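Local coordinates for hypoxanthine phosphoribosyltransferase (Bacillus anthracis, PDB 4QYI), which probably catalyses transfer of the phosphoribosyl group from phosphoribosyl pyrophosphate to hypoxanthine or guanine in the salvage of purines, at residues Phe33-Ile38 with Ile58-Val62; Val49-Asp53 with Gly157-Asp161; Thr76-Val82 with Leu108-Leu113; Ile92-Ile98 with His120-Lys126; Asp132-Arg136 with Gln149-Ile155. All coordinates share one frame; numbering follows the deposited sequence.

Contact 1 of 5, residues Phe33-Ile38 with Ile58-Val62; sequences FEGEEI and IKNDV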
# COMPACT_ATOMS: atom_id res chain seq x y z
N PHE A 33 7.61 5.29 21.42
CA PHE A 33 7.48 3.85 21.66
C PHE A 33 8.81 3.18 21.79
O PHE A 33 9.03 2.09 21.24
CB PHE A 33 6.65 3.22 20.52
CG PHE A 33 5.27 3.77 20.45
CD1 PHE A 33 4.30 3.30 21.31
CD2 PHE A 33 4.94 4.78 19.56
CE1 PHE A 33 3.03 3.82 21.27
CE2 PHE A 33 3.66 5.32 19.52
CZ PHE A 33 2.70 4.84 20.38
N GLU A 34 9.69 3.84 22.52
CA GLU A 34 11.02 3.34 22.76
C GLU A 34 10.95 1.94 23.37
O GLU A 34 10.22 1.72 24.33
CB GLU A 34 11.77 4.28 23.70
CG GLU A 34 13.21 3.86 23.92
CD GLU A 34 13.94 4.74 24.92
OE1 GLU A 34 13.33 5.70 25.43
OE2 GLU A 34 15.13 4.48 25.19
N GLY A 35 11.67 1.00 22.78
CA GLY A 35 11.71 -0.37 23.27
C GLY A 35 10.47 -1.24 23.05
O GLY A 35 10.37 -2.31 23.63
N GLU A 36 9.55 -0.82 22.18
CA GLU A 36 8.35 -1.61 21.95
C GLU A 36 8.01 -1.87 20.50
O GLU A 36 8.42 -1.14 19.61
CB GLU A 36 7.13 -0.95 22.61
CG GLU A 36 7.34 -0.66 24.09
CD GLU A 36 6.08 -0.32 24.83
OE1 GLU A 36 6.17 0.60 25.66
OE2 GLU A 36 5.01 -0.95 24.60
N GLU A 37 7.24 -2.93 20.29
CA GLU A 37 6.72 -3.30 18.98
C GLU A 37 5.56 -2.37 18.67
O GLU A 37 4.93 -1.84 19.58
CB GLU A 37 6.22 -4.74 19.00
CG GLU A 37 7.28 -5.74 19.45
CD GLU A 37 6.74 -7.16 19.52
OE1 GLU A 37 5.71 -7.44 18.88
OE2 GLU A 37 7.36 -7.98 20.22
N ILE A 38 5.28 -2.16 17.39
CA ILE A 38 4.19 -1.29 16.96
C ILE A 38 3.38 -1.95 15.86
O ILE A 38 3.93 -2.68 15.04
CB ILE A 38 4.74 0.02 16.36
CG1 ILE A 38 5.58 0.77 17.39
CG2 ILE A 38 3.60 0.92 15.89
CD1 ILE A 38 6.36 1.91 16.78
N ILE A 58 11.06 3.50 10.38
CA ILE A 58 10.84 3.09 11.77
C ILE A 58 11.65 1.83 12.03
O ILE A 58 11.47 0.80 11.37
CB ILE A 58 9.35 2.85 12.06
CG1 ILE A 58 8.60 4.18 11.94
CG2 ILE A 58 9.16 2.28 13.46
CD1 ILE A 58 7.09 4.03 11.95
N LYS A 59 12.52 1.89 13.02
CA LYS A 59 13.39 0.75 13.33
C LYS A 59 12.76 -0.24 14.27
O LYS A 59 13.21 -1.37 14.34
CB LYS A 59 14.80 1.15 13.83
CG LYS A 59 15.81 1.69 12.78
CD LYS A 59 15.78 3.20 12.58
CE LYS A 59 16.46 3.84 13.78
NZ LYS A 59 16.32 5.32 13.76
N ASN A 60 11.74 0.17 15.03
CA ASN A 60 11.05 -0.76 15.91
C ASN A 60 10.48 -1.92 15.10
O ASN A 60 10.34 -1.83 13.87
CB ASN A 60 9.84 -0.09 16.59
CG ASN A 60 10.20 1.14 17.40
OD1 ASN A 60 10.75 2.10 16.87
ND2 ASN A 60 9.81 1.16 18.67
N ASP A 61 10.14 -3.02 15.79
CA ASP A 61 9.45 -4.14 15.14
C ASP A 61 8.09 -3.63 14.75
O ASP A 61 7.30 -3.28 15.62
CB ASP A 61 9.19 -5.36 16.05
CG ASP A 61 10.37 -6.31 16.12
OD1 ASP A 61 11.35 -6.11 15.36
OD2 ASP A 61 10.31 -7.27 16.92
N VAL A 62 7.77 -3.65 13.47
CA VAL A 62 6.49 -3.18 13.00
C VAL A 62 5.66 -4.27 12.34
O VAL A 62 6.16 -5.04 11.53
CB VAL A 62 6.68 -2.02 11.99
CG1 VAL A 62 5.39 -1.67 11.29
CG2 VAL A 62 7.27 -0.78 12.67

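Contact 2 of 5, residues Val49-Asp53 with Gly157-Asp161; sequences VFAAD and GYGID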
# COMPACT_ATOMS: atom_id res chain seq x y z
N VAL A 49 1.04 4.95 0.07
CA VAL A 49 2.37 5.43 -0.30
C VAL A 49 3.06 5.98 0.93
O VAL A 49 4.19 5.65 1.23
CB VAL A 49 2.31 6.49 -1.43
CG1 VAL A 49 3.69 7.04 -1.70
CG2 VAL A 49 1.71 5.88 -2.69
N PHE A 50 2.35 6.82 1.66
CA PHE A 50 2.85 7.38 2.92
C PHE A 50 3.26 6.27 3.88
O PHE A 50 4.33 6.32 4.51
CB PHE A 50 1.76 8.26 3.49
CG PHE A 50 2.05 8.83 4.85
CD1 PHE A 50 3.28 9.38 5.15
CD2 PHE A 50 1.01 8.97 5.78
CE1 PHE A 50 3.52 9.95 6.38
CE2 PHE A 50 1.25 9.54 7.02
CZ PHE A 50 2.51 10.03 7.31
N ALA A 51 2.44 5.24 3.98
CA ALA A 51 2.71 4.13 4.90
C ALA A 51 3.95 3.39 4.49
O ALA A 51 4.77 3.07 5.35
CB ALA A 51 1.53 3.18 4.99
N ALA A 52 4.07 3.10 3.20
CA ALA A 52 5.24 2.40 2.70
C ALA A 52 6.51 3.18 3.06
O ALA A 52 7.48 2.59 3.51
CB ALA A 52 5.14 2.21 1.18
N ASP A 53 6.50 4.50 2.90
CA ASP A 53 7.67 5.31 3.20
C ASP A 53 7.91 5.46 4.69
O ASP A 53 9.04 5.38 5.16
CB ASP A 53 7.57 6.70 2.58
CG ASP A 53 7.69 6.69 1.06
OD1 ASP A 53 8.05 5.65 0.46
OD2 ASP A 53 7.43 7.76 0.48
N GLY A 157 -1.73 13.40 -5.59
CA GLY A 157 -0.35 12.93 -5.54
C GLY A 157 0.03 12.15 -4.28
O GLY A 157 -0.68 12.18 -3.27
N TYR A 158 1.14 11.42 -4.36
CA TYR A 158 1.66 10.67 -3.22
C TYR A 158 0.56 9.79 -2.58
O TYR A 158 0.37 9.81 -1.36
CB TYR A 158 2.27 11.67 -2.21
CG TYR A 158 3.22 11.07 -1.19
CD1 TYR A 158 4.54 10.74 -1.54
CD2 TYR A 158 2.83 10.88 0.13
CE1 TYR A 158 5.41 10.20 -0.60
CE2 TYR A 158 3.70 10.35 1.07
CZ TYR A 158 4.99 10.02 0.70
OH TYR A 158 5.82 9.48 1.65
N GLY A 159 -0.14 9.04 -3.41
CA GLY A 159 -1.22 8.16 -2.97
C GLY A 159 -2.63 8.71 -3.00
O GLY A 159 -3.59 7.94 -3.06
N ILE A 160 -2.75 10.03 -3.02
CA ILE A 160 -4.04 10.73 -3.04
C ILE A 160 -4.52 10.96 -4.47
O ILE A 160 -3.79 11.49 -5.34
CB ILE A 160 -3.88 12.09 -2.33
CG1 ILE A 160 -3.23 11.86 -0.97
CG2 ILE A 160 -5.22 12.81 -2.17
CD1 ILE A 160 -2.81 13.12 -0.26
N ASP A 161 -5.77 10.62 -4.73
CA ASP A 161 -6.34 10.76 -6.06
C ASP A 161 -7.42 11.82 -6.22
O ASP A 161 -7.84 12.48 -5.28
CB ASP A 161 -7.07 9.48 -6.44
CG ASP A 161 -8.37 9.29 -5.65
OD1 ASP A 161 -8.35 9.40 -4.41
OD2 ASP A 161 -9.43 9.04 -6.27
O HOH W 1 -0.13 7.97 0.60

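Contact 3 of 5, residues Thr76-Val82 with Leu108-Leu113; sequences TETTGKV and LTLHFL. With PO4 (phosphate ion), chain H.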
# COMPACT_ATOMS: atom_id res chain seq x y z
N THR A 76 -22.31 10.11 6.31
CA THR A 76 -20.87 10.10 6.52
C THR A 76 -20.33 11.53 6.67
O THR A 76 -19.57 11.83 7.59
CB THR A 76 -20.16 9.38 5.36
OG1 THR A 76 -20.58 8.01 5.34
CG2 THR A 76 -18.64 9.45 5.50
N GLU A 77 -20.74 12.41 5.77
CA GLU A 77 -20.31 13.81 5.79
C GLU A 77 -20.69 14.55 7.08
O GLU A 77 -20.00 15.46 7.48
CB GLU A 77 -20.92 14.55 4.61
CG GLU A 77 -20.39 14.09 3.26
CD GLU A 77 -21.22 14.64 2.13
OE1 GLU A 77 -21.42 13.94 1.11
OE2 GLU A 77 -21.72 15.76 2.29
N THR A 78 -21.76 14.14 7.75
CA THR A 78 -22.20 14.82 8.97
C THR A 78 -21.93 14.05 10.27
O THR A 78 -21.79 14.66 11.33
CB THR A 78 -23.71 15.16 8.90
OG1 THR A 78 -24.48 13.96 8.87
CG2 THR A 78 -24.03 15.99 7.67
N THR A 79 -21.86 12.73 10.20
CA THR A 79 -21.64 11.95 11.42
C THR A 79 -20.39 11.05 11.41
O THR A 79 -20.06 10.48 12.44
CB THR A 79 -22.83 11.02 11.70
OG1 THR A 79 -22.79 9.91 10.79
CG2 THR A 79 -24.18 11.78 11.60
N GLY A 80 -19.76 10.87 10.25
CA GLY A 80 -18.56 10.01 10.14
C GLY A 80 -18.83 8.53 10.05
O GLY A 80 -17.89 7.71 9.90
N LYS A 81 -20.11 8.19 10.13
CA LYS A 81 -20.51 6.82 10.05
C LYS A 81 -20.05 6.29 8.71
O LYS A 81 -20.42 6.83 7.67
CB LYS A 81 -22.04 6.71 10.15
CG LYS A 81 -22.58 5.30 10.25
CD LYS A 81 -24.03 5.12 9.78
CE LYS A 81 -25.10 6.08 10.28
NZ LYS A 81 -26.38 5.89 9.53
N VAL A 82 -19.23 5.25 8.76
CA VAL A 82 -18.76 4.60 7.55
C VAL A 82 -18.97 3.12 7.66
O VAL A 82 -19.08 2.56 8.74
CB VAL A 82 -17.27 4.83 7.26
CG1 VAL A 82 -17.02 6.25 6.78
CG2 VAL A 82 -16.40 4.45 8.46
N LEU A 108 -14.46 13.26 11.38
CA LEU A 108 -15.64 12.46 11.70
C LEU A 108 -15.42 10.98 11.47
O LEU A 108 -15.74 10.15 12.31
CB LEU A 108 -16.84 12.96 10.87
CG LEU A 108 -17.33 14.38 11.21
CD1 LEU A 108 -18.30 14.93 10.19
CD2 LEU A 108 -17.97 14.40 12.59
N THR A 109 -14.85 10.65 10.32
CA THR A 109 -14.60 9.25 9.97
C THR A 109 -13.53 8.57 10.80
O THR A 109 -13.63 7.40 11.14
CB THR A 109 -14.25 9.15 8.48
OG1 THR A 109 -15.41 9.49 7.72
CG2 THR A 109 -13.83 7.74 8.11
N LEU A 110 -12.51 9.31 11.14
CA LEU A 110 -11.45 8.73 11.92
C LEU A 110 -11.89 8.56 13.38
O LEU A 110 -11.45 7.63 14.07
CB LEU A 110 -10.25 9.63 11.79
CG LEU A 110 -8.91 9.02 12.10
CD1 LEU A 110 -8.64 7.76 11.26
CD2 LEU A 110 -7.89 10.09 11.78
N HIS A 111 -12.80 9.42 13.84
CA HIS A 111 -13.35 9.31 15.19
C HIS A 111 -14.14 8.01 15.26
O HIS A 111 -14.07 7.27 16.24
CB HIS A 111 -14.26 10.50 15.50
CG HIS A 111 -14.82 10.50 16.89
ND1 HIS A 111 -14.13 10.99 17.98
CD2 HIS A 111 -16.02 10.10 17.36
CE1 HIS A 111 -14.88 10.88 19.06
NE2 HIS A 111 -16.03 10.35 18.71
N PHE A 112 -14.88 7.71 14.20
CA PHE A 112 -15.67 6.50 14.13
C PHE A 112 -14.71 5.29 14.10
O PHE A 112 -14.91 4.30 14.79
CB PHE A 112 -16.55 6.57 12.87
CG PHE A 112 -17.57 5.51 12.77
CD1 PHE A 112 -17.28 4.30 12.14
CD2 PHE A 112 -18.85 5.73 13.26
CE1 PHE A 112 -18.24 3.33 12.03
CE2 PHE A 112 -19.82 4.75 13.15
CZ PHE A 112 -19.52 3.55 12.53
N LEU A 113 -13.65 5.38 13.31
CA LEU A 113 -12.68 4.27 13.25
C LEU A 113 -11.96 4.09 14.59
O LEU A 113 -11.63 2.97 14.99
CB LEU A 113 -11.68 4.45 12.12
CG LEU A 113 -12.30 4.45 10.72
CD1 LEU A 113 -11.20 4.58 9.67
CD2 LEU A 113 -13.09 3.18 10.46
P PO4 H . -11.66 12.20 8.22
O1 PO4 H . -11.31 11.45 6.97
O2 PO4 H . -11.08 13.59 8.13
O3 PO4 H . -13.15 12.39 8.41
O4 PO4 H . -11.15 11.43 9.39

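Contact 4 of 5, residues Ile92-Ile98 with His120-Lys126; sequences ITGKNVI and HKPKALK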
# COMPACT_ATOMS: atom_id res chain seq x y z
N ILE A 92 -4.59 -6.61 17.65
CA ILE A 92 -4.08 -5.38 18.26
C ILE A 92 -4.39 -5.31 19.77
O ILE A 92 -4.09 -4.31 20.42
CB ILE A 92 -4.63 -4.13 17.61
CG1 ILE A 92 -6.16 -4.05 17.76
CG2 ILE A 92 -4.21 -4.07 16.15
CD1 ILE A 92 -6.74 -2.77 17.20
N THR A 93 -4.96 -6.37 20.32
CA THR A 93 -5.27 -6.40 21.75
C THR A 93 -3.97 -6.31 22.57
O THR A 93 -3.07 -7.13 22.43
CB THR A 93 -6.07 -7.66 22.13
OG1 THR A 93 -7.30 -7.64 21.43
CG2 THR A 93 -6.36 -7.71 23.62
N GLY A 94 -3.89 -5.28 23.42
CA GLY A 94 -2.69 -5.03 24.25
C GLY A 94 -1.49 -4.52 23.45
O GLY A 94 -0.38 -4.50 23.95
N LYS A 95 -1.72 -4.10 22.21
CA LYS A 95 -0.63 -3.61 21.37
C LYS A 95 -0.64 -2.10 21.22
O LYS A 95 -1.63 -1.42 21.52
CB LYS A 95 -0.72 -4.20 19.97
CG LYS A 95 -0.82 -5.72 19.91
CD LYS A 95 0.37 -6.41 20.51
CE LYS A 95 0.15 -7.92 20.48
NZ LYS A 95 1.23 -8.63 21.22
N ASN A 96 0.49 -1.59 20.75
CA ASN A 96 0.64 -0.18 20.43
C ASN A 96 0.21 -0.03 18.99
O ASN A 96 0.79 -0.64 18.11
CB ASN A 96 2.08 0.22 20.57
CG ASN A 96 2.55 0.11 21.99
OD1 ASN A 96 1.89 0.59 22.91
ND2 ASN A 96 3.71 -0.47 22.19
N VAL A 97 -0.80 0.80 18.75
CA VAL A 97 -1.32 0.96 17.41
C VAL A 97 -1.23 2.39 16.88
O VAL A 97 -1.60 3.36 17.57
CB VAL A 97 -2.81 0.58 17.37
CG1 VAL A 97 -3.36 0.70 15.96
CG2 VAL A 97 -3.02 -0.83 17.90
N ILE A 98 -0.72 2.52 15.67
CA ILE A 98 -0.70 3.81 15.00
C ILE A 98 -1.53 3.69 13.74
O ILE A 98 -1.23 2.88 12.86
CB ILE A 98 0.70 4.29 14.66
CG1 ILE A 98 1.49 4.43 15.97
CG2 ILE A 98 0.62 5.64 13.94
CD1 ILE A 98 2.92 4.74 15.76
N HIS A 120 -11.28 -3.42 20.24
CA HIS A 120 -10.24 -4.49 20.26
C HIS A 120 -9.29 -4.42 21.47
O HIS A 120 -8.43 -5.28 21.65
CB HIS A 120 -9.41 -4.41 18.98
CG HIS A 120 -10.16 -4.84 17.76
ND1 HIS A 120 -9.68 -5.81 16.90
CD2 HIS A 120 -11.37 -4.48 17.28
CE1 HIS A 120 -10.55 -5.99 15.92
NE2 HIS A 120 -11.58 -5.20 16.13
N LYS A 121 -9.41 -3.35 22.25
CA LYS A 121 -8.61 -3.13 23.47
C LYS A 121 -7.09 -3.06 23.29
O LYS A 121 -6.33 -3.83 23.87
CB LYS A 121 -9.01 -4.13 24.54
CG LYS A 121 -10.50 -4.01 24.89
CD LYS A 121 -10.90 -4.94 26.02
CE LYS A 121 -12.38 -4.78 26.35
NZ LYS A 121 -12.75 -5.67 27.48
N PRO A 122 -6.64 -2.11 22.47
CA PRO A 122 -5.22 -1.95 22.27
C PRO A 122 -4.60 -1.29 23.50
O PRO A 122 -5.30 -0.64 24.26
CB PRO A 122 -5.15 -0.98 21.09
CG PRO A 122 -6.40 -0.19 21.21
CD PRO A 122 -7.43 -1.19 21.63
N LYS A 123 -3.29 -1.46 23.66
CA LYS A 123 -2.58 -0.83 24.78
C LYS A 123 -2.53 0.68 24.54
O LYS A 123 -2.72 1.45 25.47
CB LYS A 123 -1.17 -1.39 24.86
CG LYS A 123 -0.29 -0.77 25.94
CD LYS A 123 1.09 -1.42 25.87
CE LYS A 123 2.15 -0.97 26.87
NZ LYS A 123 2.67 0.39 26.55
N ALA A 124 -2.35 1.08 23.28
CA ALA A 124 -2.31 2.49 22.92
C ALA A 124 -2.77 2.65 21.47
O ALA A 124 -2.61 1.74 20.65
CB ALA A 124 -0.90 3.03 23.08
N LEU A 125 -3.38 3.80 21.17
CA LEU A 125 -3.92 4.05 19.84
C LEU A 125 -3.70 5.49 19.49
O LEU A 125 -4.27 6.38 20.10
CB LEU A 125 -5.41 3.76 19.83
CG LEU A 125 -6.15 3.95 18.50
CD1 LEU A 125 -5.75 2.92 17.48
CD2 LEU A 125 -7.65 3.87 18.76
N LYS A 126 -2.86 5.73 18.49
CA LYS A 126 -2.56 7.09 18.08
C LYS A 126 -2.82 7.24 16.60
O LYS A 126 -2.87 6.25 15.89
CB LYS A 126 -1.10 7.41 18.37
CG LYS A 126 -0.70 7.24 19.83
CD LYS A 126 -1.46 8.17 20.76
CE LYS A 126 -1.04 7.99 22.21
NZ LYS A 126 -1.74 8.97 23.08
O HOH W 2 -7.27 -7.52 16.72

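Contact 5 of 5, residues Asp132-Arg136 with Gln149-Ile155; sequences DKPER and QIPDEFI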
# COMPACT_ATOMS: atom_id res chain seq x y z
N ASP A 132 -3.16 17.62 7.38
CA ASP A 132 -4.19 17.97 8.35
C ASP A 132 -4.83 19.30 7.96
O ASP A 132 -4.15 20.23 7.49
CB ASP A 132 -3.57 18.06 9.77
CG ASP A 132 -4.62 18.03 10.89
OD1 ASP A 132 -5.74 17.57 10.63
OD2 ASP A 132 -4.29 18.39 12.05
N LYS A 133 -6.14 19.38 8.15
CA LYS A 133 -6.93 20.57 7.86
C LYS A 133 -7.78 20.79 9.09
O LYS A 133 -8.97 20.48 9.07
CB LYS A 133 -7.82 20.37 6.61
CG LYS A 133 -7.01 20.10 5.32
CD LYS A 133 -7.57 19.48 4.01
CE LYS A 133 -8.42 20.28 3.02
NZ LYS A 133 -8.71 19.43 1.80
N PRO A 134 -7.17 21.28 10.19
CA PRO A 134 -7.89 21.46 11.45
C PRO A 134 -9.02 22.46 11.38
O PRO A 134 -9.87 22.44 12.26
CB PRO A 134 -6.81 21.93 12.43
CG PRO A 134 -5.51 21.72 11.75
CD PRO A 134 -5.78 21.73 10.28
N GLU A 135 -9.03 23.33 10.37
CA GLU A 135 -10.09 24.33 10.21
C GLU A 135 -11.36 23.66 9.72
O GLU A 135 -12.44 24.25 9.76
CB GLU A 135 -9.70 25.40 9.19
CG GLU A 135 -8.37 26.07 9.45
CD GLU A 135 -7.16 25.16 9.21
OE1 GLU A 135 -7.33 24.01 8.77
OE2 GLU A 135 -6.03 25.60 9.47
N ARG A 136 -11.24 22.42 9.26
CA ARG A 136 -12.39 21.69 8.77
C ARG A 136 -12.98 20.73 9.81
O ARG A 136 -13.95 20.03 9.51
CB ARG A 136 -12.00 20.92 7.50
CG ARG A 136 -11.76 21.77 6.26
CD ARG A 136 -13.05 22.06 5.51
NE ARG A 136 -13.74 20.81 5.15
CZ ARG A 136 -13.41 20.01 4.14
NH1 ARG A 136 -12.37 20.29 3.37
NH2 ARG A 136 -14.10 18.90 3.91
N GLN A 149 0.18 21.04 7.49
CA GLN A 149 -1.11 21.69 7.59
C GLN A 149 -1.32 22.42 6.29
O GLN A 149 -0.56 23.31 5.94
CB GLN A 149 -1.18 22.68 8.74
CG GLN A 149 -1.39 22.07 10.10
CD GLN A 149 -1.85 23.14 11.06
OE1 GLN A 149 -2.11 24.28 10.66
NE2 GLN A 149 -1.98 22.79 12.33
N ILE A 150 -2.35 22.01 5.56
CA ILE A 150 -2.68 22.60 4.29
C ILE A 150 -3.99 23.35 4.26
O ILE A 150 -4.88 23.08 5.04
CB ILE A 150 -2.67 21.45 3.27
CG1 ILE A 150 -1.21 21.14 3.03
CG2 ILE A 150 -3.40 21.82 1.97
CD1 ILE A 150 -0.99 19.94 2.17
N PRO A 151 -4.09 24.35 3.36
CA PRO A 151 -5.35 25.09 3.26
C PRO A 151 -6.42 24.21 2.63
O PRO A 151 -6.09 23.29 1.89
CB PRO A 151 -4.98 26.28 2.36
CG PRO A 151 -3.77 25.86 1.62
CD PRO A 151 -3.03 24.95 2.54
N ASP A 152 -7.68 24.50 2.95
CA ASP A 152 -8.82 23.75 2.43
C ASP A 152 -8.94 23.84 0.91
O ASP A 152 -9.68 24.68 0.38
CB ASP A 152 -10.11 24.23 3.09
CG ASP A 152 -11.29 23.34 2.76
OD1 ASP A 152 -11.06 22.21 2.28
OD2 ASP A 152 -12.43 23.74 3.00
N GLU A 153 -8.20 22.97 0.24
CA GLU A 153 -8.20 22.90 -1.21
C GLU A 153 -8.04 21.44 -1.67
O GLU A 153 -7.62 20.58 -0.90
CB GLU A 153 -7.04 23.76 -1.72
CG GLU A 153 -6.77 23.70 -3.21
CD GLU A 153 -5.57 24.55 -3.59
OE1 GLU A 153 -4.45 24.22 -3.13
OE2 GLU A 153 -5.74 25.53 -4.35
N PHE A 154 -8.38 21.18 -2.93
CA PHE A 154 -8.27 19.84 -3.52
C PHE A 154 -6.83 19.54 -3.87
O PHE A 154 -6.17 20.33 -4.53
CB PHE A 154 -9.14 19.69 -4.77
CG PHE A 154 -10.60 19.91 -4.51
CD1 PHE A 154 -11.29 19.08 -3.65
CD2 PHE A 154 -11.28 20.95 -5.14
CE1 PHE A 154 -12.64 19.30 -3.40
CE2 PHE A 154 -12.63 21.16 -4.91
CZ PHE A 154 -13.31 20.33 -4.03
N ILE A 155 -6.34 18.38 -3.45
CA ILE A 155 -4.97 18.02 -3.72
C ILE A 155 -4.88 16.60 -4.25
O ILE A 155 -5.78 15.80 -4.04
CB ILE A 155 -4.12 18.14 -2.44
CG1 ILE A 155 -4.56 17.11 -1.36
CG2 ILE A 155 -4.15 19.58 -1.92
CD1 ILE A 155 -5.98 17.25 -0.85

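Contact 1 of 5, residues Phe33-Ile38 with Ile58-Val62
Asn60 reaches into the type II turn Phe33-Glu36 and puts its amide nitrogen between two carbonyls of that turn. The bond from Asn60 ND2 to Glu36 O is short and straight, 2.8 Å at 173°, with the oxygen in the amide plane and the nitrogen in the carbonyl plane. The second, from Asn60 ND2 to Phe33 O, is as short but bent to 119° and therefore weak. Asn60 CG stands anti to its own carbonyl carbon (chi1 -58°), which carries the amide across to the turn. A backbone bond, Ile38 N to Asp61 O at 2.9 Å, opens the parallel pairing of strands 38-43 and 62-71, the two strands joined by the crossover through helix 48-55.

Apolar contact is slight: Ile38 CD1 lies 4.4 Å from Ile58 CG2, and the same methyl rests against the Asn60 amide, while Ile29 of helix 15-32 packs on both Ile38 and Ile58. Glu37 and Asp61 run side by side in the same direction, leaving Glu37 OE2 4.5 Å from Asp61 OD2. Polar bonds rather than apolar packing thus hold the two loops together, and the close acidic pair is probably eased by basic side chains of the other subunit, though these lie at long range.

Contact 2 of 5, residues Val49-Asp53 with Gly157-Asp161
Tyr158 meets Asp53 through its hydroxyl, which donates to the carboxylate: Tyr158 OH to Asp53 OD2 is 2.6 Å. The phenol arrives on the anti side of that oxygen, 21° out of the carboxylate plane, and ring and carboxylate are turned well out of each other's plane. Asp53 is engaged elsewhere as well, since OD1 forms a salt bridge with Arg56 and OD2 takes a second partner in a basic side chain of the other subunit. The negative charge is therefore probably well compensated.

Apolar contacts gather at the same ring and the glycine after it. Val49 CG1 sits over one face, 3.8 Å from the centroid of the Tyr158 ring and 14° off its normal, a CH-pi contact that arises because CG1 lies anti to the backbone N (chi1 175°). Its sister methyl, Val49 CG2, rests 3.7 Å from Gly159 CA. Phe50 CB touches Tyr158 CE2 at 3.7 Å. In the fold, helix 48-55 follows the first parallel strand of the phosphoribosyltransferase core, whereas Tyr158 belongs to a type I' turn, Gly157-Ile160, closed by reciprocal backbone bonds between its end residues. Helix 15-32 adds Leu18 and Val22 against the tyrosine.

One water completes the polar contacts, accepting from Phe50 N at 2.9 Å and donating to Tyr158 O at 2.7 Å, so that a backbone amide of the helix is linked to a carbonyl of the turn.

Contact 3 of 5, residues Thr76-Val82 with Leu108-Leu113
Phe112 leans on the chain that leaves helix 74-79, and its side chain can be followed atom by atom. CB begins beside a carbonyl, with Phe112 CB 3.5 Å from Gly80 O; CG stays near that same oxygen. Along one side of the ring the carbons CD2 and CE2 lie next to Lys81, whose CA stands over the ring face, 4.0 Å from the centroid of Phe112 and 21° off the normal, in a CH-pi contact. Along the other, Phe112 CD1 touches Val82 CG2 at 3.8 Å, and CE1 comes to 3.5 Å from Val82 O. CZ ends the run, also near that carbonyl. With CG anti to the backbone N (chi1 -171°), the phenyl lies flat along Lys81-Val82.

The start of helix 108-118 belongs to the signature loop of phosphoribosyltransferases, the segment that in the family holds the 5'-phosphate of phosphoribosyl pyrophosphate. Here a phosphate ion, itself probably from the crystallisation liquor, probably marks that site: Thr109 N donates to its O3 at 3.1 Å, the bond from Leu110 N is weak, and Asp105 N and Gly107 N also donate to it.

Leu108 meets the end of helix 74-79. Its CB is 3.5 Å from Gly80 CA, and Gly80, lacking a side chain, lets the backbones close in at Leu108 O and Thr109 N; Leu108 CD1 presses to 3.2 Å from Glu77 O. Inside segment 76-82, Thr76 OG1 donates to Lys81 O at 2.6 Å, tying the chain after the helix back to it, while Thr76 CG2 approaches Thr109 OG1.

Contact 4 of 5, residues Ile92-Ile98 with His120-Lys126
Strands 96-98 and 124-126 run parallel, their axes 4.7 Å apart and 12° from alignment, with Asn96, Val97 and Ile98 facing Ala124, Leu125 and Lys126. They form a beta-alpha-beta crossover through helix 108-118 in the central sheet of the phosphoribosyltransferase fold. The ladder alternates from Val97 N to Ala124 O (2.8 Å) and back from Lys126 N to Val97 O. Just before the strand, Lys95 O accepts from Ala124 N and, weakly, from Lys123 N.

On the side facing helix 108-118, Val97 and Leu125 lie alongside each other, Val97 CG1 to Leu125 CD1 at 3.6 Å, and Val97 CG2 reaches Pro122 CB. Asn96 occupies the other face: its ND2 is taken by Glu36 and the Glu37 carbonyl, whereas OD1 is buried with no partner in the model, 3.7 Å from Ala124 CB. The turn before the strand adds Thr93 OG1, which donates to His120 O at 2.6 Å in the carbonyl plane. Ile92 CG1, squeezed between its backbone N and carbonyl carbon (chi1 62°), meets His120 CB at 3.5 Å. A water in the plane of the imidazole joins His120 ND1 to Ile92 N, 3.0 Å from each.

Contact 5 of 5, residues Asp132-Arg136 with Gln149-Ile155
Lys133 lies buried along segment 149-155, and its chain carries the compact half of the contact. CG passes Ile150 O, CE packs 3.4 Å from Asp152 OD1, and a bend at chi3 (76°) delivers the ammonium group to a carbonyl: Lys133 NZ donates to Glu153 O at 3.1 Å, from above the carbonyl plane. At the start of the contact, Ile150 N donates to Asp132 O at 3.2 Å in parallel pairing. Behind this half, Ile150 and Ile155 pack on Leu12 of strand 8-13.

Toward solvent, Asp152 OD1 is a second, longer partner, 3.7 Å from Lys133 NZ. The same oxygen takes Arg136 NH1 at 2.6 Å, at the guanidinium edge with the two flat groups 38° apart; as a hydrogen bond this salt bridge is weak, bent to 127°. Two cations thus share one carboxylate, which would probably hold it charged. The side-chain amide of exposed Gln149 lies against Pro134, NE2 3.7 Å from Pro134 CG, and Glu135 stands in solvent with Glu135 OE2 4.3 Å from Gln149 OE1. In relatives of this enzyme, the loops corresponding to these two help build the purine pocket, and the arrangement is consistent with that role.

In the fold
From the N terminus, contact 1 closes the first loop, bringing the ends of strands 38-43 and 62-71 together round helix 48-55. That helix opens contact 2, whose long loop ends at the turn 157-161, so contacts 1 and 2 cross. Contacts 3, 4 and 5 all nest inside the span of contact 2. Contact 3 joins the chain after helix 74-79 to helix 108-118, and contact 4 starts before that helix and ends beyond it, so these two cross as well. Contact 5 follows both in series, tying two later loops together; it touches contact 2 where Ile160 packs on Ile155. Contacts 1 and 4 also meet, at neighbouring strand ends of the central sheet.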